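Local coordinates for multisubunit Na+/H+ antiporter, A subunit (Anoxybacillus flavithermus, PDB 6Z16), which forms the A subunit of a membrane-bound multisubunit antiporter and probably takes part in exchanging sodium ions for protons across the cell membrane, at residues R394-L399 with V471-F476; S671-I676 with L712-F717; I97-Y102 with L159-M164. All blocks are in the same frame, centred on the assembly; numbering follows the deposited sequence.

Interaction 1. Residues R394-L399 with V471-F476; sequences RDIRRL and VSRTFF
Ile396 crosses the side chain of Arg473 at about a right angle, and these two residues bury more surface in the contact than any others. CG1 of Ile396 lies over one face of the Arg473 guanidinium and packs on the root of the same side chain, with Ile396 CG1 3.7 Å from Arg473 CB. The other branch meets the terminal nitrogens, Ile396 CG2 approaching Arg473 NH2 to 3.4 Å. CG1 is anti to the backbone N (chi1 -154°), and chi2 (71°) then turns the terminal methyl toward the facing backbone, with Ile396 CD1 3.3 Å from Arg473 O. Arg397 and Arg473 lie side by side and point the same way, their guanidinium planes 22° apart. They touch where the aliphatic part of one obliquely meets the guanidinium of the other, Arg397 CG to Arg473 NH1 at 3.9 Å, and the like charges are not in contact; Arg397 NE is hydrogen-bonded to Thr321 OG1. Leu399 packs through one methyl, CD1, which stands 3.9 Å from Thr474 CG2. The hydroxyl of Thr474 is engaged by Leu470 O, one turn back, while Val471 O accepts from both Thr474 N and Phe475 N as the helix ends. The contact thus packs the loop between helices 360-391 and 407-421 on the end of helix 451-472. Leu323 of helix 323-347 touches both Ile396 and Thr474, and Phe475 meets Phe410 of helix 407-421 edge-to-face.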
loop_
_atom_site.group_PDB
_atom_site.type_symbol
_atom_site.label_atom_id
_atom_site.label_comp_id
_atom_site.label_asym_id
_atom_site.label_seq_id
_atom_site.Cartn_x
_atom_site.Cartn_y
_atom_site.Cartn_z
ATOM N N ARG A 394 -48.005 -101.320 32.015
ATOM C CA ARG A 394 -48.903 -100.811 33.040
ATOM C C ARG A 394 -50.332 -100.729 32.521
ATOM O O ARG A 394 -51.180 -100.106 33.167
ATOM C CB ARG A 394 -48.432 -99.452 33.536
ATOM C CG ARG A 394 -48.410 -98.409 32.453
ATOM C CD ARG A 394 -47.803 -97.122 32.946
ATOM N NE ARG A 394 -47.860 -96.092 31.915
ATOM C CZ ARG A 394 -46.921 -95.908 30.995
ATOM N NH1 ARG A 394 -45.843 -96.676 30.985
ATOM N NH2 ARG A 394 -47.060 -94.953 30.087
ATOM N N ASP A 395 -50.622 -101.330 31.371
ATOM C CA ASP A 395 -52.002 -101.414 30.931
ATOM C C ASP A 395 -52.732 -102.527 31.681
ATOM O O ASP A 395 -52.126 -103.462 32.209
ATOM C CB ASP A 395 -52.092 -101.619 29.413
ATOM C CG ASP A 395 -51.368 -102.868 28.924
ATOM O OD1 ASP A 395 -50.660 -103.533 29.706
ATOM O OD2 ASP A 395 -51.512 -103.190 27.728
ATOM N N ILE A 396 -54.059 -102.417 31.724
ATOM C CA ILE A 396 -54.840 -103.360 32.517
ATOM C C ILE A 396 -55.134 -104.646 31.761
ATOM O O ILE A 396 -55.556 -105.635 32.372
ATOM C CB ILE A 396 -56.132 -102.656 32.973
ATOM C CG1 ILE A 396 -56.670 -103.261 34.267
ATOM C CG2 ILE A 396 -57.172 -102.687 31.876
ATOM C CD1 ILE A 396 -55.821 -102.933 35.460
ATOM N N ARG A 397 -54.887 -104.675 30.454
ATOM C CA ARG A 397 -55.345 -105.758 29.601
ATOM C C ARG A 397 -54.253 -106.763 29.268
ATOM O O ARG A 397 -54.540 -107.766 28.605
ATOM C CB ARG A 397 -55.931 -105.186 28.308
ATOM C CG ARG A 397 -57.198 -104.373 28.509
ATOM C CD ARG A 397 -57.739 -103.856 27.187
ATOM N NE ARG A 397 -56.890 -102.817 26.610
ATOM C CZ ARG A 397 -56.178 -102.966 25.499
ATOM N NH1 ARG A 397 -56.206 -104.119 24.843
ATOM N NH2 ARG A 397 -55.434 -101.969 25.044
ATOM N N ARG A 398 -53.016 -106.534 29.704
ATOM C CA ARG A 398 -51.958 -107.504 29.477
ATOM C C ARG A 398 -51.502 -108.203 30.748
ATOM O O ARG A 398 -51.151 -109.383 30.695
ATOM C CB ARG A 398 -50.746 -106.841 28.801
ATOM C CG ARG A 398 -49.753 -107.851 28.209
ATOM C CD ARG A 398 -48.526 -107.249 27.508
ATOM N NE ARG A 398 -47.533 -106.646 28.397
ATOM C CZ ARG A 398 -46.626 -107.333 29.090
ATOM N NH1 ARG A 398 -46.603 -108.655 29.038
ATOM N NH2 ARG A 398 -45.749 -106.699 29.853
ATOM N N LEU A 399 -51.519 -107.525 31.893
ATOM C CA LEU A 399 -51.083 -108.132 33.143
ATOM C C LEU A 399 -52.262 -108.798 33.845
ATOM O O LEU A 399 -53.330 -108.198 33.989
ATOM C CB LEU A 399 -50.402 -107.090 34.038
ATOM C CG LEU A 399 -51.062 -105.787 34.496
ATOM C CD1 LEU A 399 -51.769 -105.939 35.818
ATOM C CD2 LEU A 399 -50.024 -104.694 34.595
ATOM N N VAL A 471 -58.047 -103.813 41.737
ATOM C CA VAL A 471 -57.445 -105.029 42.267
ATOM C C VAL A 471 -57.892 -106.221 41.448
ATOM O O VAL A 471 -57.072 -107.055 41.042
ATOM C CB VAL A 471 -57.792 -105.186 43.755
ATOM C CG1 VAL A 471 -57.324 -106.522 44.275
ATOM C CG2 VAL A 471 -57.133 -104.093 44.532
ATOM N N SER A 472 -59.150 -106.205 41.017
ATOM C CA SER A 472 -59.662 -107.403 40.390
ATOM C C SER A 472 -59.239 -107.504 38.943
ATOM O O SER A 472 -59.539 -108.514 38.298
ATOM C CB SER A 472 -61.181 -107.471 40.514
ATOM O OG SER A 472 -61.686 -108.631 39.878
ATOM N N ARG A 473 -58.536 -106.500 38.416
ATOM C CA ARG A 473 -57.928 -106.676 37.110
ATOM C C ARG A 473 -56.433 -106.406 37.154
ATOM O O ARG A 473 -55.815 -106.215 36.100
ATOM C CB ARG A 473 -58.652 -105.818 36.061
ATOM C CG ARG A 473 -60.084 -106.323 35.823
ATOM C CD ARG A 473 -60.937 -105.556 34.826
ATOM N NE ARG A 473 -60.516 -105.725 33.441
ATOM C CZ ARG A 473 -60.157 -104.723 32.650
ATOM N NH1 ARG A 473 -59.787 -104.962 31.400
ATOM N NH2 ARG A 473 -60.207 -103.477 33.103
ATOM N N THR A 474 -55.829 -106.425 38.345
ATOM C CA THR A 474 -54.381 -106.296 38.469
ATOM C C THR A 474 -53.709 -107.584 38.914
ATOM O O THR A 474 -52.660 -107.946 38.383
ATOM C CB THR A 474 -54.032 -105.174 39.455
ATOM O OG1 THR A 474 -54.714 -103.979 39.065
ATOM C CG2 THR A 474 -52.543 -104.885 39.459
ATOM N N PHE A 475 -54.312 -108.304 39.857
ATOM C CA PHE A 475 -53.681 -109.461 40.466
ATOM C C PHE A 475 -54.435 -110.766 40.266
ATOM O O PHE A 475 -53.834 -111.830 40.437
ATOM C CB PHE A 475 -53.505 -109.229 41.972
ATOM C CG PHE A 475 -52.619 -108.070 42.304
ATOM C CD1 PHE A 475 -51.242 -108.199 42.242
ATOM C CD2 PHE A 475 -53.163 -106.852 42.688
ATOM C CE1 PHE A 475 -50.421 -107.134 42.549
ATOM C CE2 PHE A 475 -52.345 -105.785 42.998
ATOM C CZ PHE A 475 -50.974 -105.929 42.928
ATOM N N PHE A 476 -55.718 -110.722 39.927
ATOM C CA PHE A 476 -56.509 -111.926 39.743
ATOM C C PHE A 476 -56.429 -112.400 38.296
ATOM O O PHE A 476 -55.776 -111.791 37.447
ATOM C CB PHE A 476 -57.957 -111.675 40.145
ATOM C CG PHE A 476 -58.148 -111.447 41.610
ATOM C CD1 PHE A 476 -58.254 -112.512 42.477
ATOM C CD2 PHE A 476 -58.222 -110.167 42.119
ATOM C CE1 PHE A 476 -58.442 -112.303 43.825
ATOM C CE2 PHE A 476 -58.407 -109.949 43.467
ATOM C CZ PHE A 476 -58.512 -111.017 44.321
#

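Interaction 2. Residues S671-I676 with L712-F717; sequences SRLTAI and LFLLCF. With PTY (phosphatidylethanolamine), chain B.
Segments 672-676 and 712-717 are helical and run antiparallel at 171°, their axes 10.7 Å apart at closest approach, which sets Leu673 opposite Phe717 and Ile676 opposite Phe713. The ring of Phe717, its CG anti to the backbone N (chi1 179°), reaches across to the start of the facing helix. Leu673 crosses it at about a right angle and places CG over one ring face, offset toward the rim. That CG lies 3.8 Å from the ring centroid and 21° off the normal, a CH-pi contact. Arg672 approaches the same ring obliquely through its aliphatic root, CB being 3.7 Å from Phe717 CE1. One turn further along the helix, Ile676 touches three residues of the partner helix: its CG2 is 3.9 Å from Phe713 CB and also touches Leu714 CD2, while its CD1 is 3.9 Å from Phe717 CB. Leu673 CD2 also meets Leu714 CD2; the packing is mainly apolar, with no hydrogen bond between the two segments. Phosphatidylethanolamine lines one flank: Leu673 CD1 lies 3.6 Å from its O11, and Leu714 CD1 lies 3.7 Å from its chain carbon C16. Ser671 N donates a hydrogen bond to a phosphate oxygen of a second lipid. Helices 672-692 and 696-717 follow each other in the MbhD-like region and form an antiparallel helical hairpin, predicted to span the membrane. Another protein chain packs on Phe713 and Cys716, and Ile136 of a further antiporter subunit touches Leu712 and Leu715.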
loop_
_atom_site.group_PDB
_atom_site.type_symbol
_atom_site.label_atom_id
_atom_site.label_comp_id
_atom_site.label_asym_id
_atom_site.label_seq_id
_atom_site.Cartn_x
_atom_site.Cartn_y
_atom_site.Cartn_z
ATOM N N SER A 671 -45.196 -36.273 -15.617
ATOM C CA SER A 671 -43.826 -36.739 -15.497
ATOM C C SER A 671 -43.241 -36.336 -14.145
ATOM O O SER A 671 -43.804 -35.531 -13.404
ATOM C CB SER A 671 -42.967 -36.197 -16.636
ATOM O OG SER A 671 -41.633 -36.658 -16.524
ATOM N N ARG A 672 -42.085 -36.916 -13.833
ATOM C CA ARG A 672 -41.447 -36.688 -12.544
ATOM C C ARG A 672 -40.476 -35.515 -12.555
ATOM O O ARG A 672 -40.277 -34.891 -11.505
ATOM C CB ARG A 672 -40.743 -37.967 -12.091
ATOM C CG ARG A 672 -41.718 -39.019 -11.605
ATOM C CD ARG A 672 -41.037 -40.266 -11.103
ATOM N NE ARG A 672 -40.466 -41.040 -12.198
ATOM C CZ ARG A 672 -41.119 -41.989 -12.856
ATOM N NH1 ARG A 672 -42.364 -42.284 -12.524
ATOM N NH2 ARG A 672 -40.527 -42.647 -13.842
ATOM N N LEU A 673 -39.879 -35.198 -13.713
ATOM C CA LEU A 673 -39.069 -33.986 -13.839
ATOM C C LEU A 673 -39.883 -32.733 -13.582
ATOM O O LEU A 673 -39.358 -31.756 -13.041
ATOM C CB LEU A 673 -38.448 -33.891 -15.227
ATOM C CG LEU A 673 -37.291 -34.791 -15.629
ATOM C CD1 LEU A 673 -37.010 -34.620 -17.102
ATOM C CD2 LEU A 673 -36.072 -34.430 -14.827
ATOM N N THR A 674 -41.156 -32.740 -13.978
ATOM C CA THR A 674 -42.028 -31.600 -13.732
ATOM C C THR A 674 -42.264 -31.409 -12.240
ATOM O O THR A 674 -42.249 -30.278 -11.741
ATOM C CB THR A 674 -43.345 -31.802 -14.473
ATOM O OG1 THR A 674 -43.071 -32.089 -15.850
ATOM C CG2 THR A 674 -44.204 -30.554 -14.390
ATOM N N ALA A 675 -42.409 -32.512 -11.502
ATOM C CA ALA A 675 -42.550 -32.424 -10.054
ATOM C C ALA A 675 -41.248 -32.012 -9.383
ATOM O O ALA A 675 -41.279 -31.300 -8.375
ATOM C CB ALA A 675 -43.036 -33.758 -9.495
ATOM N N ILE A 676 -40.103 -32.417 -9.942
ATOM C CA ILE A 676 -38.810 -32.012 -9.391
ATOM C C ILE A 676 -38.593 -30.513 -9.562
ATOM O O ILE A 676 -38.231 -29.810 -8.610
ATOM C CB ILE A 676 -37.673 -32.829 -10.034
ATOM C CG1 ILE A 676 -37.723 -34.280 -9.569
ATOM C CG2 ILE A 676 -36.320 -32.233 -9.711
ATOM C CD1 ILE A 676 -36.804 -35.185 -10.336
ATOM N N LEU A 712 -29.602 -33.146 -6.154
ATOM C CA LEU A 712 -29.669 -34.532 -5.686
ATOM C C LEU A 712 -30.912 -35.255 -6.208
ATOM O O LEU A 712 -30.865 -36.461 -6.484
ATOM C CB LEU A 712 -29.618 -34.569 -4.160
ATOM C CG LEU A 712 -28.277 -34.174 -3.544
ATOM C CD1 LEU A 712 -28.391 -34.067 -2.044
ATOM C CD2 LEU A 712 -27.218 -35.187 -3.923
ATOM N N PHE A 713 -32.035 -34.543 -6.346
ATOM C CA PHE A 713 -33.213 -35.140 -6.980
ATOM C C PHE A 713 -32.948 -35.492 -8.438
ATOM O O PHE A 713 -33.394 -36.537 -8.921
ATOM C CB PHE A 713 -34.424 -34.213 -6.897
ATOM C CG PHE A 713 -35.126 -34.234 -5.577
ATOM C CD1 PHE A 713 -35.930 -35.298 -5.232
ATOM C CD2 PHE A 713 -35.042 -33.164 -4.713
ATOM C CE1 PHE A 713 -36.591 -35.316 -4.028
ATOM C CE2 PHE A 713 -35.696 -33.172 -3.504
ATOM C CZ PHE A 713 -36.475 -34.248 -3.161
ATOM N N LEU A 714 -32.226 -34.631 -9.157
ATOM C CA LEU A 714 -31.917 -34.930 -10.551
ATOM C C LEU A 714 -30.899 -36.050 -10.673
ATOM O O LEU A 714 -30.866 -36.742 -11.696
ATOM C CB LEU A 714 -31.397 -33.688 -11.256
ATOM C CG LEU A 714 -32.398 -32.553 -11.374
ATOM C CD1 LEU A 714 -31.679 -31.359 -11.910
ATOM C CD2 LEU A 714 -33.532 -32.950 -12.281
ATOM N N LEU A 715 -30.028 -36.196 -9.676
ATOM C CA LEU A 715 -29.246 -37.421 -9.540
ATOM C C LEU A 715 -30.149 -38.639 -9.439
ATOM O O LEU A 715 -29.943 -39.644 -10.131
ATOM C CB LEU A 715 -28.355 -37.332 -8.306
ATOM C CG LEU A 715 -27.701 -38.644 -7.878
ATOM C CD1 LEU A 715 -26.602 -39.093 -8.832
ATOM C CD2 LEU A 715 -27.235 -38.558 -6.438
ATOM N N CYS A 716 -31.165 -38.560 -8.579
ATOM C CA CYS A 716 -32.030 -39.708 -8.336
ATOM C C CYS A 716 -32.948 -40.019 -9.519
ATOM O O CYS A 716 -33.361 -41.173 -9.673
ATOM C CB CYS A 716 -32.844 -39.462 -7.068
ATOM S SG CYS A 716 -33.794 -40.858 -6.469
ATOM N N PHE A 717 -33.259 -39.032 -10.365
ATOM C CA PHE A 717 -34.165 -39.261 -11.491
ATOM C C PHE A 717 -33.504 -40.088 -12.587
ATOM O O PHE A 717 -34.006 -41.151 -12.962
ATOM C CB PHE A 717 -34.657 -37.931 -12.071
ATOM C CG PHE A 717 -35.570 -38.095 -13.260
ATOM C CD1 PHE A 717 -36.899 -38.435 -13.085
ATOM C CD2 PHE A 717 -35.093 -37.935 -14.557
ATOM C CE1 PHE A 717 -37.737 -38.600 -14.177
ATOM C CE2 PHE A 717 -35.922 -38.112 -15.649
ATOM C CZ PHE A 717 -37.245 -38.440 -15.458
HETATM C C1 PTY B . -39.396 -29.272 -17.356
HETATM C C2 PTY B . -37.299 -34.484 -21.671
HETATM C C3 PTY B . -37.914 -33.123 -21.274
HETATM O O4 PTY B . -40.748 -29.198 -16.850
HETATM C C5 PTY B . -40.045 -31.674 -17.808
HETATM C C6 PTY B . -39.040 -30.575 -18.021
HETATM O O7 PTY B . -37.797 -30.983 -17.376
HETATM C C8 PTY B . -36.644 -30.515 -17.878
HETATM O O10 PTY B . -36.563 -29.894 -18.902
HETATM C C11 PTY B . -35.490 -30.885 -16.995
HETATM C C12 PTY B . -34.221 -30.089 -17.256
HETATM C C13 PTY B . -34.334 -28.622 -16.890
HETATM C C14 PTY B . -34.598 -28.372 -15.419
HETATM C C15 PTY B . -33.535 -28.926 -14.489
HETATM C C16 PTY B . -33.789 -28.598 -13.028
HETATM C C17 PTY B . -33.738 -27.118 -12.718
HETATM C C18 PTY B . -34.441 -26.725 -11.434
HETATM C C19 PTY B . -34.745 -25.245 -11.386
HETATM C C20 PTY B . -35.637 -24.803 -10.249
HETATM C C21 PTY B . -36.141 -23.383 -10.432
HETATM C C22 PTY B . -35.042 -22.393 -10.798
HETATM C C23 PTY B . -35.536 -20.973 -11.014
HETATM C C24 PTY B . -36.313 -20.425 -9.835
HETATM C C25 PTY B . -36.859 -19.027 -10.051
HETATM C C26 PTY B . -37.875 -18.595 -9.009
HETATM C C27 PTY B . -39.298 -18.518 -9.534
HETATM C C28 PTY B . -39.907 -19.850 -9.897
HETATM C C29 PTY B . -41.117 -19.717 -10.780
HETATM C C30 PTY B . -41.657 -28.614 -17.630
HETATM C C31 PTY B . -42.749 -28.008 -16.809
HETATM O O30 PTY B . -41.576 -28.557 -18.825
HETATM C C32 PTY B . -42.185 -27.018 -15.799
HETATM C C33 PTY B . -43.240 -26.463 -14.868
HETATM C C34 PTY B . -42.712 -25.488 -13.832
HETATM C C35 PTY B . -43.805 -24.955 -12.925
HETATM C C36 PTY B . -43.377 -23.817 -12.019
HETATM C C37 PTY B . -44.551 -23.108 -11.368
HETATM C C38 PTY B . -44.189 -21.801 -10.696
HETATM C C39 PTY B . -45.398 -20.949 -10.354
HETATM C C40 PTY B . -45.059 -19.520 -9.963
HETATM C C41 PTY B . -44.161 -19.404 -8.744
HETATM C C42 PTY B . -43.589 -18.011 -8.546
HETATM C C43 PTY B . -42.502 -17.932 -7.499
HETATM C C44 PTY B . -41.778 -16.606 -7.489
HETATM P P1 PTY B . -40.199 -33.379 -19.907
HETATM O O11 PTY B . -38.613 -33.326 -20.020
HETATM O O12 PTY B . -40.747 -33.211 -21.320
HETATM O O13 PTY B . -40.649 -34.597 -19.205
HETATM O O14 PTY B . -40.597 -32.045 -19.089
HETATM N N1 PTY B . -36.421 -34.298 -22.829
#

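Interaction 3. Residues I97-Y102 with L159-M164; sequences ISFDAY and LIALYM
A Met-aromatic contact between Phe99 and Met164, flanked by apolar packing, joins strand 97-103 of a two-stranded beta-hairpin to the beginning of helix 159-177. Strand and helix segments cross at -81°, with their axes 7.8 Å apart at closest approach. Phe99 and Met164 cross at about a right angle, and the sulfur arrives in the plane of the ring, at its edge. Met164 SD is 4.9 Å from the ring centroid, 82° off the normal, and 3.7 Å from Phe99 CZ at the far end of the ring. Met164 starts with CG anti to the backbone N and bends only at chi3 (-69°), which brings its CE methyl round to touch CZ too. Nearer the strand, Ala161 CB meets the ring obliquely, 3.8 Å from Phe99 CD1, and also lies 3.9 Å from the backbone oxygen of Ser98. The small side chain of Ala161 is consistent with the close approach here, the CA atoms of Phe99 and Ala161 being 5.9 Å apart. Ile97 and Ile160 make a looser touch through their CG2 methyls, at 4.5 Å. An alanine at Phe99 would probably leave Met164 SD without its aromatic partner and open a gap between hairpin and helix, where Ala161 CB would lose the ring beside it. Phe99 also meets the ring of Trp91 and contacts a bound phosphatidylethanolamine, whose pocket it helps to line. Ile390 and Phe389 of a neighbouring antiporter subunit pack on Ile97 and Ile160. Strand 97-103 pairs antiparallel with strand 85-90, and this beta-hairpin crosses the beginning of a helix in the complex I-like antiporter part, beside a lipid pocket and a subunit interface.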
loop_
_atom_site.group_PDB
_atom_site.type_symbol
_atom_site.label_atom_id
_atom_site.label_comp_id
_atom_site.label_asym_id
_atom_site.label_seq_id
_atom_site.Cartn_x
_atom_site.Cartn_y
_atom_site.Cartn_z
ATOM N N ILE A 97 -42.734 -55.626 52.984
ATOM C CA ILE A 97 -42.740 -57.016 52.543
ATOM C C ILE A 97 -41.699 -57.800 53.336
ATOM O O ILE A 97 -40.524 -57.416 53.408
ATOM C CB ILE A 97 -42.488 -57.138 51.027
ATOM C CG1 ILE A 97 -43.665 -56.562 50.245
ATOM C CG2 ILE A 97 -42.253 -58.578 50.612
ATOM C CD1 ILE A 97 -43.421 -56.474 48.770
ATOM N N SER A 98 -42.132 -58.903 53.933
ATOM C CA SER A 98 -41.242 -59.763 54.684
ATOM C C SER A 98 -41.518 -61.207 54.304
ATOM O O SER A 98 -42.527 -61.524 53.675
ATOM C CB SER A 98 -41.421 -59.552 56.187
ATOM O OG SER A 98 -41.085 -58.227 56.548
ATOM N N PHE A 99 -40.590 -62.084 54.661
ATOM C CA PHE A 99 -40.864 -63.510 54.746
ATOM C C PHE A 99 -41.306 -63.758 56.176
ATOM O O PHE A 99 -40.491 -63.927 57.082
ATOM C CB PHE A 99 -39.638 -64.332 54.383
ATOM C CG PHE A 99 -39.285 -64.269 52.941
ATOM C CD1 PHE A 99 -39.961 -65.045 52.022
ATOM C CD2 PHE A 99 -38.279 -63.434 52.499
ATOM C CE1 PHE A 99 -39.642 -64.992 50.687
ATOM C CE2 PHE A 99 -37.953 -63.378 51.161
ATOM C CZ PHE A 99 -38.637 -64.158 50.256
ATOM N N ASP A 100 -42.611 -63.696 56.396
ATOM C CA ASP A 100 -43.132 -64.084 57.689
ATOM C C ASP A 100 -43.325 -65.593 57.722
ATOM O O ASP A 100 -43.401 -66.258 56.687
ATOM C CB ASP A 100 -44.456 -63.386 57.981
ATOM C CG ASP A 100 -44.317 -61.895 58.122
ATOM O OD1 ASP A 100 -43.232 -61.432 58.514
ATOM O OD2 ASP A 100 -45.305 -61.183 57.849
ATOM N N ALA A 101 -43.393 -66.133 58.932
ATOM C CA ALA A 101 -43.670 -67.545 59.131
ATOM C C ALA A 101 -44.538 -67.684 60.366
ATOM O O ALA A 101 -44.226 -67.115 61.415
ATOM C CB ALA A 101 -42.385 -68.362 59.278
ATOM N N TYR A 102 -45.629 -68.428 60.229
ATOM C CA TYR A 102 -46.588 -68.641 61.299
ATOM C C TYR A 102 -46.861 -70.129 61.359
ATOM O O TYR A 102 -47.174 -70.743 60.336
ATOM C CB TYR A 102 -47.878 -67.867 61.038
ATOM C CG TYR A 102 -48.919 -67.934 62.120
ATOM C CD1 TYR A 102 -48.803 -67.167 63.265
ATOM C CD2 TYR A 102 -50.038 -68.735 61.980
ATOM C CE1 TYR A 102 -49.767 -67.204 64.249
ATOM C CE2 TYR A 102 -51.007 -68.785 62.957
ATOM C CZ TYR A 102 -50.866 -68.017 64.091
ATOM O OH TYR A 102 -51.833 -68.059 65.067
ATOM N N LEU A 159 -48.605 -62.596 52.161
ATOM C CA LEU A 159 -49.313 -62.992 50.945
ATOM C C LEU A 159 -48.403 -63.017 49.721
ATOM O O LEU A 159 -48.520 -63.919 48.882
ATOM C CB LEU A 159 -50.502 -62.063 50.705
ATOM C CG LEU A 159 -51.689 -62.229 51.652
ATOM C CD1 LEU A 159 -52.720 -61.143 51.448
ATOM C CD2 LEU A 159 -52.316 -63.586 51.452
ATOM N N ILE A 160 -47.494 -62.049 49.597
ATOM C CA ILE A 160 -46.594 -62.014 48.445
ATOM C C ILE A 160 -45.543 -63.112 48.551
ATOM O O ILE A 160 -45.175 -63.735 47.546
ATOM C CB ILE A 160 -45.980 -60.602 48.290
ATOM C CG1 ILE A 160 -46.994 -59.640 47.674
ATOM C CG2 ILE A 160 -44.722 -60.590 47.435
ATOM C CD1 ILE A 160 -47.834 -58.878 48.648
ATOM N N ALA A 161 -45.090 -63.415 49.771
ATOM C CA ALA A 161 -44.185 -64.543 49.973
ATOM C C ALA A 161 -44.869 -65.866 49.656
ATOM O O ALA A 161 -44.263 -66.754 49.041
ATOM C CB ALA A 161 -43.663 -64.542 51.406
ATOM N N LEU A 162 -46.140 -65.994 50.050
ATOM C CA LEU A 162 -46.944 -67.157 49.690
ATOM C C LEU A 162 -47.093 -67.292 48.183
ATOM O O LEU A 162 -47.007 -68.400 47.644
ATOM C CB LEU A 162 -48.313 -67.059 50.362
ATOM C CG LEU A 162 -49.397 -68.081 50.035
ATOM C CD1 LEU A 162 -48.931 -69.485 50.281
ATOM C CD2 LEU A 162 -50.609 -67.782 50.883
ATOM N N TYR A 163 -47.280 -66.173 47.486
ATOM C CA TYR A 163 -47.379 -66.227 46.034
ATOM C C TYR A 163 -46.044 -66.588 45.385
ATOM O O TYR A 163 -46.014 -67.304 44.377
ATOM C CB TYR A 163 -47.907 -64.900 45.503
ATOM C CG TYR A 163 -47.866 -64.840 44.005
ATOM C CD1 TYR A 163 -48.694 -65.641 43.242
ATOM C CD2 TYR A 163 -46.986 -63.994 43.352
ATOM C CE1 TYR A 163 -48.642 -65.604 41.879
ATOM C CE2 TYR A 163 -46.939 -63.946 41.986
ATOM C CZ TYR A 163 -47.767 -64.750 41.253
ATOM O OH TYR A 163 -47.716 -64.705 39.884
ATOM N N MET A 164 -44.934 -66.120 45.960
ATOM C CA MET A 164 -43.603 -66.465 45.462
ATOM C C MET A 164 -43.341 -67.964 45.559
ATOM O O MET A 164 -42.901 -68.603 44.593
ATOM C CB MET A 164 -42.555 -65.698 46.264
ATOM C CG MET A 164 -41.126 -65.935 45.831
ATOM S SD MET A 164 -39.978 -65.088 46.924
ATOM C CE MET A 164 -40.312 -63.386 46.500
#

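How the interactions relate
From the N terminus, interaction 3 comes first: it closes the chain from the hairpin strand at 97-102, through helices 105-128 and 136-155, to 159-164. Interaction 1 follows, bridging a largely helical span from the loop at 394-399 to residues 471-476. Interaction 2 closes last, as a short hairpin between consecutive helices in the C-terminal part of the chain. The three loops are in series; none nests in or crosses another. Interaction 3 ties the beta-hairpin to helix 159-177 and interaction 1 a helix-linking loop to the end of helix 451-472, both in the antiporter-like part, centres about 46 Å apart; interaction 2 lies in the MbhD-like part, its centre about 86 Å from that of interaction 1.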